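PDB 2EGZ: 3-dehydroquinate dehydratase from Aquifex aeolicus, which catalyses the cis-dehydration of 3-dehydroquinate to 3-dehydroshikimate, the third step of the chorismate pathway, through a Schiff base between enzyme and substrate. Local coordinates for residues B[24-29]-B[188-193]; B[179-184]-B[207-212]; B[10-15]-B[47-52]. All coordinates share one frame; numbering follows the deposited sequence.

Overall arrangement
All three contacts belong to one (beta/alpha)8 barrel and sample its interior and two places in the helical layer around it. Contact 1, near the middle of the chain's mass, joins strands 26-30 and 190-192 across the barrel interior, with strand 2-7 between them. Contact 2 packs helix 179-182, which precedes strand 190-192, against helix 206-217, which follows it; its centre is about 11 Å from that of contact 1. Contact 3 pairs helices 12-22 and 39-51, which flank strand 26-30 in sequence, about 15 Å from contact 1 between centres. Contact 3 closes before contact 2 opens, their centres about 23 Å apart without touching, but contact 1 meets both, through T191 on R180 and V27 on V49.

Contact 1 of 3, residues B[24-29]-B[188-193]; sequences ADIVEL and SVITYC
I26 and I190 meet inside the barrel through their delta methyls, CD1 to CD1 at 4.1 Å, their side chains crossing at about a right angle. In I26 the CG1 branch stands anti to the carbonyl carbon (chi1 -60°) and runs on extended to CD1, which carries that methyl toward strand 190-192; I190 has nearly the same conformation. This is the apolar part of the contact, a single methyl-methyl touch bridging CA atoms 9.0 Å apart.

The second pair is polar against aromatic. E28 reaches out with CG anti to its backbone N (chi1 173°), and its carboxylate oxygen OE1 comes to the edge of the Y192 ring, near the ring plane, 3.7 Å from CE1. The carboxylate is turned 51° from the ring, so the two flat groups do not stack; the oxygen faces the ring edge, whose C-H groups are slightly positive, a placement that is probably favourable.

A water makes the polar link between these side chains. It donates to E28 OE2 at 2.7 Å and accepts from Y192 OH at 2.8 Å, which fixes the direction of the phenol's hydrogen. E28 OE2 is also hydrogen-bonded to T59 OG1, so two partners grip that oxygen, which would tend to hold the carboxylate's turn. E28 is predicted to bind 3-dehydroquinate, and the Y192 ring makes a cation-pi contact with K142, the Schiff-base lysine, which sets this pair at the wall of the active site.

Around the contact, strand 55-59 adds I57, which touches I26, E28 and Y192, while I168 of strand 168-172 packs on I190 and Y192. Strand 2-7 lies between the two segments in the sheet and bonds to the backbone of D25 and I26; on the outer side of strand 26-30, V27 and L29 meet helix 39-51.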
loop_
_atom_site.group_PDB
_atom_site.type_symbol
_atom_site.label_atom_id
_atom_site.label_comp_id
_atom_site.label_asym_id
_atom_site.label_seq_id
_atom_site.Cartn_x
_atom_site.Cartn_y
_atom_site.Cartn_z
ATOM N N ALA B 24 21.555 11.283 -21.261
ATOM C CA ALA B 24 20.252 10.845 -20.776
ATOM C C ALA B 24 19.238 10.953 -21.910
ATOM O O ALA B 24 19.304 11.879 -22.717
ATOM C CB ALA B 24 19.810 11.706 -19.604
ATOM N N ASP B 25 18.311 10.001 -21.975
ATOM C CA ASP B 25 17.275 10.024 -23.008
ATOM C C ASP B 25 16.035 10.621 -22.376
ATOM O O ASP B 25 15.218 11.262 -23.043
ATOM C CB ASP B 25 16.925 8.606 -23.465
ATOM C CG ASP B 25 18.089 7.891 -24.100
ATOM O OD1 ASP B 25 18.535 8.346 -25.173
ATOM O OD2 ASP B 25 18.555 6.877 -23.528
ATOM N N ILE B 26 15.910 10.393 -21.073
ATOM C CA ILE B 26 14.755 10.842 -20.317
ATOM C C ILE B 26 15.109 11.505 -18.995
ATOM O O ILE B 26 16.076 11.127 -18.341
ATOM C CB ILE B 26 13.850 9.641 -19.967
ATOM C CG1 ILE B 26 13.375 8.948 -21.242
ATOM C CG2 ILE B 26 12.686 10.092 -19.110
ATOM C CD1 ILE B 26 12.695 7.623 -20.972
ATOM N N VAL B 27 14.314 12.498 -18.610
ATOM C CA VAL B 27 14.484 13.148 -17.320
ATOM C C VAL B 27 13.194 12.848 -16.567
ATOM O O VAL B 27 12.097 13.127 -17.057
ATOM C CB VAL B 27 14.647 14.690 -17.425
ATOM C CG1 VAL B 27 14.419 15.332 -16.055
ATOM C CG2 VAL B 27 16.047 15.034 -17.912
ATOM N N GLU B 28 13.317 12.245 -15.394
ATOM C CA GLU B 28 12.136 11.959 -14.598
ATOM C C GLU B 28 11.959 13.082 -13.588
ATOM O O GLU B 28 12.807 13.277 -12.715
ATOM C CB GLU B 28 12.271 10.636 -13.841
ATOM C CG GLU B 28 11.114 10.404 -12.863
ATOM C CD GLU B 28 11.224 9.102 -12.093
ATOM O OE1 GLU B 28 12.343 8.766 -11.659
ATOM O OE2 GLU B 28 10.188 8.424 -11.907
ATOM N N LEU B 29 10.870 13.828 -13.710
ATOM C CA LEU B 29 10.621 14.906 -12.767
ATOM C C LEU B 29 9.976 14.303 -11.530
ATOM O O LEU B 29 8.840 13.836 -11.577
ATOM C CB LEU B 29 9.694 15.970 -13.369
ATOM C CG LEU B 29 10.282 16.966 -14.376
ATOM C CD1 LEU B 29 10.778 16.225 -15.600
ATOM C CD2 LEU B 29 9.221 17.983 -14.771
ATOM N N SER B 188 13.393 -5.208 -19.958
ATOM C CA SER B 188 13.323 -3.920 -19.260
ATOM C C SER B 188 13.680 -2.845 -20.288
ATOM O O SER B 188 14.766 -2.868 -20.867
ATOM C CB SER B 188 14.304 -3.888 -18.085
ATOM O OG SER B 188 14.020 -2.794 -17.225
ATOM N N VAL B 189 12.768 -1.898 -20.497
ATOM C CA VAL B 189 12.950 -0.861 -21.506
ATOM C C VAL B 189 13.574 0.459 -21.069
ATOM O O VAL B 189 14.015 1.241 -21.917
ATOM C CB VAL B 189 11.608 -0.556 -22.199
ATOM C CG1 VAL B 189 11.112 -1.803 -22.916
ATOM C CG2 VAL B 189 10.576 -0.094 -21.164
ATOM N N ILE B 190 13.603 0.710 -19.765
ATOM C CA ILE B 190 14.183 1.939 -19.227
ATOM C C ILE B 190 15.018 1.605 -18.000
ATOM O O ILE B 190 14.631 0.761 -17.186
ATOM C CB ILE B 190 13.083 2.953 -18.804
ATOM C CG1 ILE B 190 12.246 3.366 -20.015
ATOM C CG2 ILE B 190 13.720 4.180 -18.141
ATOM C CD1 ILE B 190 11.003 4.182 -19.652
ATOM N N THR B 191 16.176 2.247 -17.882
ATOM C CA THR B 191 17.043 2.041 -16.731
ATOM C C THR B 191 17.214 3.424 -16.102
ATOM O O THR B 191 17.151 4.434 -16.796
ATOM C CB THR B 191 18.415 1.446 -17.142
ATOM O OG1 THR B 191 19.130 1.033 -15.968
ATOM C CG2 THR B 191 19.242 2.466 -17.905
ATOM N N TYR B 192 17.407 3.467 -14.791
ATOM C CA TYR B 192 17.533 4.737 -14.082
ATOM C C TYR B 192 18.924 4.929 -13.500
ATOM O O TYR B 192 19.476 4.030 -12.861
ATOM C CB TYR B 192 16.486 4.808 -12.966
ATOM C CG TYR B 192 15.066 4.744 -13.473
ATOM C CD1 TYR B 192 14.211 5.838 -13.347
ATOM C CD2 TYR B 192 14.580 3.594 -14.102
ATOM C CE1 TYR B 192 12.895 5.789 -13.836
ATOM C CE2 TYR B 192 13.272 3.535 -14.595
ATOM C CZ TYR B 192 12.439 4.635 -14.458
ATOM O OH TYR B 192 11.150 4.582 -14.940
ATOM N N CYS B 193 19.472 6.118 -13.710
ATOM C CA CYS B 193 20.812 6.437 -13.237
ATOM C C CYS B 193 20.812 7.632 -12.306
ATOM O O CYS B 193 19.788 8.286 -12.108
ATOM C CB CYS B 193 21.720 6.773 -14.425
ATOM S SG CYS B 193 21.971 5.459 -15.608
HETATM O O HOH W 1 9.594 6.093 -13.156
#

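Contact 2 of 3, residues B[179-184]-B[207-212]; sequences SRLAGY and EEMVEL
M209 reaches R180 with its terminal methyl: CE lies 3.3 Å from R180 O and 3.9 Å from R180 CB. A chi1 of -176° swings the M209 chain off opposite its amide nitrogen, and bends at both chi2 and chi3 then bring CE in against the turn of helix 179-182. Its approach to the carbonyl oxygen is a close packing contact, and that oxygen also accepts a hydrogen bond from T191 OG1.

Beside this, L181 supplies the apolar share. Its CD1 sits 4.3 Å from M209 SD and 4.0 Å from L212 CB, and so touches side chains one helical turn apart on helix 206-217. L181 and L212 cross at about a right angle, the methyl of one meeting the base of the other. No hydrogen bond links the two segments, and they rely on van der Waals contact.

Further out, each helix keeps its own shape with backbone bonds, G183 N to S179 O at 3.0 Å and L212 N to E208 O at 3.0 Å. I204 lies against both R180 and M209, and M209 also packs on I3 and C193. L181 O accepts from Y217 OH, a second tie to helix 206-217.

R180, extended from CG to NE, carries its guanidinium away from helix 206-217; NH2 hydrogen-bonds a bound tartaric acid, probably from the crystallisation liquor, which marks the pocket. The packing thus lies at the base of an arginine known to bind 3-dehydroquinate, in the helical layer of a (beta/alpha)8 barrel, with the guanidinium leading to the active site.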
loop_
_atom_site.group_PDB
_atom_site.type_symbol
_atom_site.label_atom_id
_atom_site.label_comp_id
_atom_site.label_asym_id
_atom_site.label_seq_id
_atom_site.Cartn_x
_atom_site.Cartn_y
_atom_site.Cartn_z
ATOM N N SER B 179 21.370 -5.595 -12.338
ATOM C CA SER B 179 20.044 -5.581 -12.957
ATOM C C SER B 179 19.814 -4.300 -13.757
ATOM O O SER B 179 18.992 -4.267 -14.672
ATOM C CB SER B 179 18.946 -5.704 -11.895
ATOM O OG SER B 179 18.786 -4.486 -11.180
ATOM N N ARG B 180 20.535 -3.244 -13.411
ATOM C CA ARG B 180 20.370 -1.975 -14.112
ATOM C C ARG B 180 20.918 -2.052 -15.532
ATOM O O ARG B 180 20.493 -1.302 -16.416
ATOM C CB ARG B 180 21.052 -0.855 -13.318
ATOM C CG ARG B 180 20.424 -0.660 -11.941
ATOM C CD ARG B 180 21.045 0.509 -11.192
ATOM N NE ARG B 180 20.459 0.658 -9.863
ATOM C CZ ARG B 180 19.317 1.291 -9.604
ATOM N NH1 ARG B 180 18.620 1.853 -10.585
ATOM N NH2 ARG B 180 18.867 1.351 -8.363
ATOM N N LEU B 181 21.852 -2.972 -15.754
ATOM C CA LEU B 181 22.436 -3.156 -17.076
ATOM C C LEU B 181 21.832 -4.369 -17.780
ATOM O O LEU B 181 21.470 -4.300 -18.959
ATOM C CB LEU B 181 23.952 -3.340 -16.961
ATOM C CG LEU B 181 24.676 -3.718 -18.257
ATOM C CD1 LEU B 181 24.470 -2.622 -19.295
ATOM C CD2 LEU B 181 26.157 -3.912 -17.984
ATOM N N ALA B 182 21.711 -5.475 -17.049
ATOM C CA ALA B 182 21.198 -6.725 -17.606
ATOM C C ALA B 182 19.683 -6.797 -17.799
ATOM O O ALA B 182 19.184 -7.667 -18.516
ATOM C CB ALA B 182 21.660 -7.894 -16.738
ATOM N N GLY B 183 18.955 -5.893 -17.153
ATOM C CA GLY B 183 17.509 -5.895 -17.269
ATOM C C GLY B 183 17.007 -5.872 -18.700
ATOM O O GLY B 183 15.978 -6.475 -19.009
ATOM N N TYR B 184 17.733 -5.179 -19.574
ATOM C CA TYR B 184 17.363 -5.065 -20.987
ATOM C C TYR B 184 17.090 -6.414 -21.654
ATOM O O TYR B 184 16.127 -6.569 -22.413
ATOM C CB TYR B 184 18.476 -4.348 -21.753
ATOM C CG TYR B 184 18.152 -4.079 -23.205
ATOM C CD1 TYR B 184 17.038 -3.323 -23.558
ATOM C CD2 TYR B 184 18.970 -4.570 -24.225
ATOM C CE1 TYR B 184 16.742 -3.059 -24.895
ATOM C CE2 TYR B 184 18.683 -4.312 -25.565
ATOM C CZ TYR B 184 17.567 -3.556 -25.891
ATOM O OH TYR B 184 17.268 -3.301 -27.212
ATOM N N GLU B 207 26.875 8.823 -17.129
ATOM C CA GLU B 207 27.977 8.665 -18.071
ATOM C C GLU B 207 28.425 7.219 -18.207
ATOM O O GLU B 207 28.708 6.755 -19.309
ATOM C CB GLU B 207 29.174 9.524 -17.652
ATOM C CG GLU B 207 28.926 11.018 -17.736
ATOM C CD GLU B 207 30.179 11.828 -17.460
ATOM O OE1 GLU B 207 30.769 11.661 -16.372
ATOM O OE2 GLU B 207 30.572 12.631 -18.332
ATOM N N GLU B 208 28.495 6.511 -17.087
ATOM C CA GLU B 208 28.915 5.118 -17.105
ATOM C C GLU B 208 27.901 4.219 -17.812
ATOM O O GLU B 208 28.281 3.346 -18.594
ATOM C CB GLU B 208 29.162 4.621 -15.674
ATOM C CG GLU B 208 30.421 5.207 -15.039
ATOM C CD GLU B 208 30.624 4.760 -13.599
ATOM O OE1 GLU B 208 30.436 3.556 -13.313
ATOM O OE2 GLU B 208 30.982 5.612 -12.754
ATOM N N MET B 209 26.615 4.435 -17.558
ATOM C CA MET B 209 25.588 3.607 -18.193
ATOM C C MET B 209 25.568 3.809 -19.707
ATOM O O MET B 209 25.283 2.882 -20.462
ATOM C CB MET B 209 24.210 3.920 -17.613
ATOM C CG MET B 209 23.101 3.029 -18.154
ATOM S SD MET B 209 23.358 1.254 -17.823
ATOM C CE MET B 209 22.674 1.160 -16.188
ATOM N N VAL B 210 25.864 5.025 -20.151
ATOM C CA VAL B 210 25.880 5.303 -21.581
ATOM C C VAL B 210 26.942 4.446 -22.264
ATOM O O VAL B 210 26.698 3.838 -23.309
ATOM C CB VAL B 210 26.170 6.794 -21.846
ATOM C CG1 VAL B 210 26.477 7.020 -23.317
ATOM C CG2 VAL B 210 24.961 7.626 -21.429
ATOM N N GLU B 211 28.123 4.390 -21.664
ATOM C CA GLU B 211 29.205 3.606 -22.231
ATOM C C GLU B 211 28.924 2.107 -22.126
ATOM O O GLU B 211 29.306 1.341 -23.010
ATOM C CB GLU B 211 30.523 3.942 -21.537
ATOM C CG GLU B 211 31.744 3.453 -22.302
ATOM C CD GLU B 211 31.759 3.950 -23.741
ATOM O OE1 GLU B 211 31.707 5.183 -23.950
ATOM O OE2 GLU B 211 31.822 3.106 -24.663
ATOM N N LEU B 212 28.260 1.691 -21.049
ATOM C CA LEU B 212 27.937 0.273 -20.862
ATOM C C LEU B 212 26.898 -0.181 -21.876
ATOM O O LEU B 212 26.976 -1.291 -22.406
ATOM C CB LEU B 212 27.414 0.020 -19.443
ATOM C CG LEU B 212 28.407 0.243 -18.297
ATOM C CD1 LEU B 212 27.690 0.149 -16.961
ATOM C CD2 LEU B 212 29.522 -0.789 -18.378
#

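Contact 3 of 3, residues B[10-15]-B[47-52]; sequences TNFSEN and EEVHSQ
The F12 ring meets helix 39-51 by its edge: E48 OE1 lies in the ring plane, 3.8 Å from CD2, and V49 CG2 comes up near that plane at CZ, also 3.8 Å away. The E48 carboxylate stands almost upright to the ring, 85° between planes, and the side chains of F12 and E48 run past each other in opposite directions. V49 crosses F12 at about a right angle. A chi1 of -167° turns F12 away from its own amide nitrogen and sends the ring from the first turn of helix 12-22 over to its neighbour.

A short hydrogen bond accompanies the ring contact. S13 OG donates to E48 OE2 at 2.6 Å, meeting the carboxylate on its syn side and 17° out of its plane. The glutamate thus uses one oxygen for the serine while the other borders the phenylalanine, and its chain beyond CG is extended to span the gap between the helices.

Within helix 39-51, S51 OG and S51 N both bond to E47 O, approaching from opposite faces of that carbonyl. Behind the contact, V49 packs on V27 and L29 of strand 26-30 and on T56 of strand 55-59, while L16, one turn on from F12, adds to the cover over E48.

These are neighbouring outer helices of the barrel, joined by apolar packing on the side nearer the sheet and by a hydroxyl-carboxylate bond toward the surface. The serine's hydrogen bond would tend to favour the charged form of E48, and the aromatic edge, with its slightly positive hydrogens, would probably suit E48 OE1.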
loop_
_atom_site.group_PDB
_atom_site.type_symbol
_atom_site.label_atom_id
_atom_site.label_comp_id
_atom_site.label_asym_id
_atom_site.label_seq_id
_atom_site.Cartn_x
_atom_site.Cartn_y
_atom_site.Cartn_z
ATOM N N THR B 10 16.088 21.714 -7.922
ATOM C CA THR B 10 17.272 22.482 -7.539
ATOM C C THR B 10 18.292 22.532 -8.673
ATOM O O THR B 10 18.610 21.504 -9.276
ATOM C CB THR B 10 17.956 21.881 -6.289
ATOM O OG1 THR B 10 18.507 20.600 -6.611
ATOM C CG2 THR B 10 16.951 21.723 -5.155
ATOM N N ASN B 11 18.809 23.729 -8.953
ATOM C CA ASN B 11 19.787 23.924 -10.022
ATOM C C ASN B 11 19.330 23.119 -11.234
ATOM O O ASN B 11 20.136 22.522 -11.949
ATOM C CB ASN B 11 21.168 23.459 -9.564
ATOM N N PHE B 12 18.023 23.119 -11.455
ATOM C CA PHE B 12 17.417 22.367 -12.548
ATOM C C PHE B 12 18.010 22.584 -13.937
ATOM O O PHE B 12 18.468 21.634 -14.580
ATOM C CB PHE B 12 15.920 22.649 -12.612
ATOM C CG PHE B 12 15.176 21.692 -13.487
ATOM C CD1 PHE B 12 15.016 20.366 -13.097
ATOM C CD2 PHE B 12 14.688 22.092 -14.722
ATOM C CE1 PHE B 12 14.377 19.454 -13.927
ATOM C CE2 PHE B 12 14.047 21.185 -15.561
ATOM C CZ PHE B 12 13.893 19.864 -15.163
ATOM N N SER B 13 17.990 23.828 -14.405
ATOM C CA SER B 13 18.505 24.138 -15.729
ATOM C C SER B 13 19.900 23.591 -16.005
ATOM O O SER B 13 20.153 23.055 -17.084
ATOM C CB SER B 13 18.476 25.649 -15.959
ATOM O OG SER B 13 17.138 26.113 -16.009
ATOM N N GLU B 14 20.803 23.717 -15.038
ATOM C CA GLU B 14 22.158 23.218 -15.222
ATOM C C GLU B 14 22.219 21.691 -15.149
ATOM O O GLU B 14 23.016 21.071 -15.850
ATOM C CB GLU B 14 23.102 23.819 -14.180
ATOM C CG GLU B 14 22.654 23.602 -12.749
ATOM C CD GLU B 14 23.814 23.342 -11.810
ATOM O OE1 GLU B 14 24.524 22.332 -12.013
ATOM O OE2 GLU B 14 24.016 24.141 -10.873
ATOM N N ASN B 15 21.390 21.090 -14.298
ATOM C CA ASN B 15 21.373 19.633 -14.168
ATOM C C ASN B 15 20.804 19.021 -15.438
ATOM O O ASN B 15 21.239 17.958 -15.875
ATOM C CB ASN B 15 20.538 19.192 -12.961
ATOM C CG ASN B 15 21.239 19.452 -11.641
ATOM O OD1 ASN B 15 22.464 19.355 -11.549
ATOM N ND2 ASN B 15 20.464 19.767 -10.608
ATOM N N GLU B 47 8.401 21.453 -20.068
ATOM C CA GLU B 47 8.685 22.109 -21.337
ATOM C C GLU B 47 10.175 22.368 -21.521
ATOM O O GLU B 47 10.684 22.299 -22.639
ATOM C CB GLU B 47 7.914 23.427 -21.435
ATOM C CG GLU B 47 6.412 23.247 -21.305
ATOM C CD GLU B 47 5.640 24.546 -21.446
ATOM O OE1 GLU B 47 6.051 25.557 -20.843
ATOM O OE2 GLU B 47 4.612 24.550 -22.153
ATOM N N GLU B 48 10.876 22.666 -20.429
ATOM C CA GLU B 48 12.304 22.932 -20.519
ATOM C C GLU B 48 13.056 21.657 -20.905
ATOM O O GLU B 48 14.049 21.700 -21.628
ATOM C CB GLU B 48 12.839 23.469 -19.186
ATOM C CG GLU B 48 14.114 24.290 -19.335
ATOM C CD GLU B 48 14.730 24.688 -18.006
ATOM O OE1 GLU B 48 13.975 24.991 -17.059
ATOM O OE2 GLU B 48 15.975 24.713 -17.916
ATOM N N VAL B 49 12.585 20.517 -20.413
ATOM C CA VAL B 49 13.225 19.251 -20.742
ATOM C C VAL B 49 13.039 18.992 -22.226
ATOM O O VAL B 49 13.977 18.619 -22.930
ATOM C CB VAL B 49 12.603 18.088 -19.955
ATOM C CG1 VAL B 49 13.243 16.780 -20.373
ATOM C CG2 VAL B 49 12.800 18.325 -18.471
ATOM N N HIS B 50 11.817 19.195 -22.699
ATOM C CA HIS B 50 11.511 18.993 -24.109
ATOM C C HIS B 50 12.311 19.960 -24.971
ATOM O O HIS B 50 12.731 19.616 -26.079
ATOM C CB HIS B 50 10.016 19.186 -24.350
ATOM C CG HIS B 50 9.174 18.052 -23.853
ATOM N ND1 HIS B 50 7.866 18.216 -23.456
ATOM C CD2 HIS B 50 9.444 16.731 -23.726
ATOM C CE1 HIS B 50 7.365 17.045 -23.105
ATOM N NE2 HIS B 50 8.301 16.127 -23.261
ATOM N N SER B 51 12.534 21.168 -24.461
ATOM C CA SER B 51 13.292 22.173 -25.206
ATOM C C SER B 51 14.718 21.709 -25.461
ATOM O O SER B 51 15.369 22.166 -26.404
ATOM C CB SER B 51 13.312 23.501 -24.443
ATOM O OG SER B 51 12.008 24.051 -24.359
ATOM N N GLN B 52 15.198 20.800 -24.618
ATOM C CA GLN B 52 16.553 20.264 -24.744
ATOM C C GLN B 52 16.564 18.969 -25.545
ATOM O O GLN B 52 17.606 18.322 -25.682
ATOM C CB GLN B 52 17.153 20.013 -23.359
ATOM C CG GLN B 52 17.425 21.279 -22.571
ATOM C CD GLN B 52 18.567 22.090 -23.146
ATOM O OE1 GLN B 52 18.793 23.232 -22.746
ATOM N NE2 GLN B 52 19.300 21.504 -24.085
#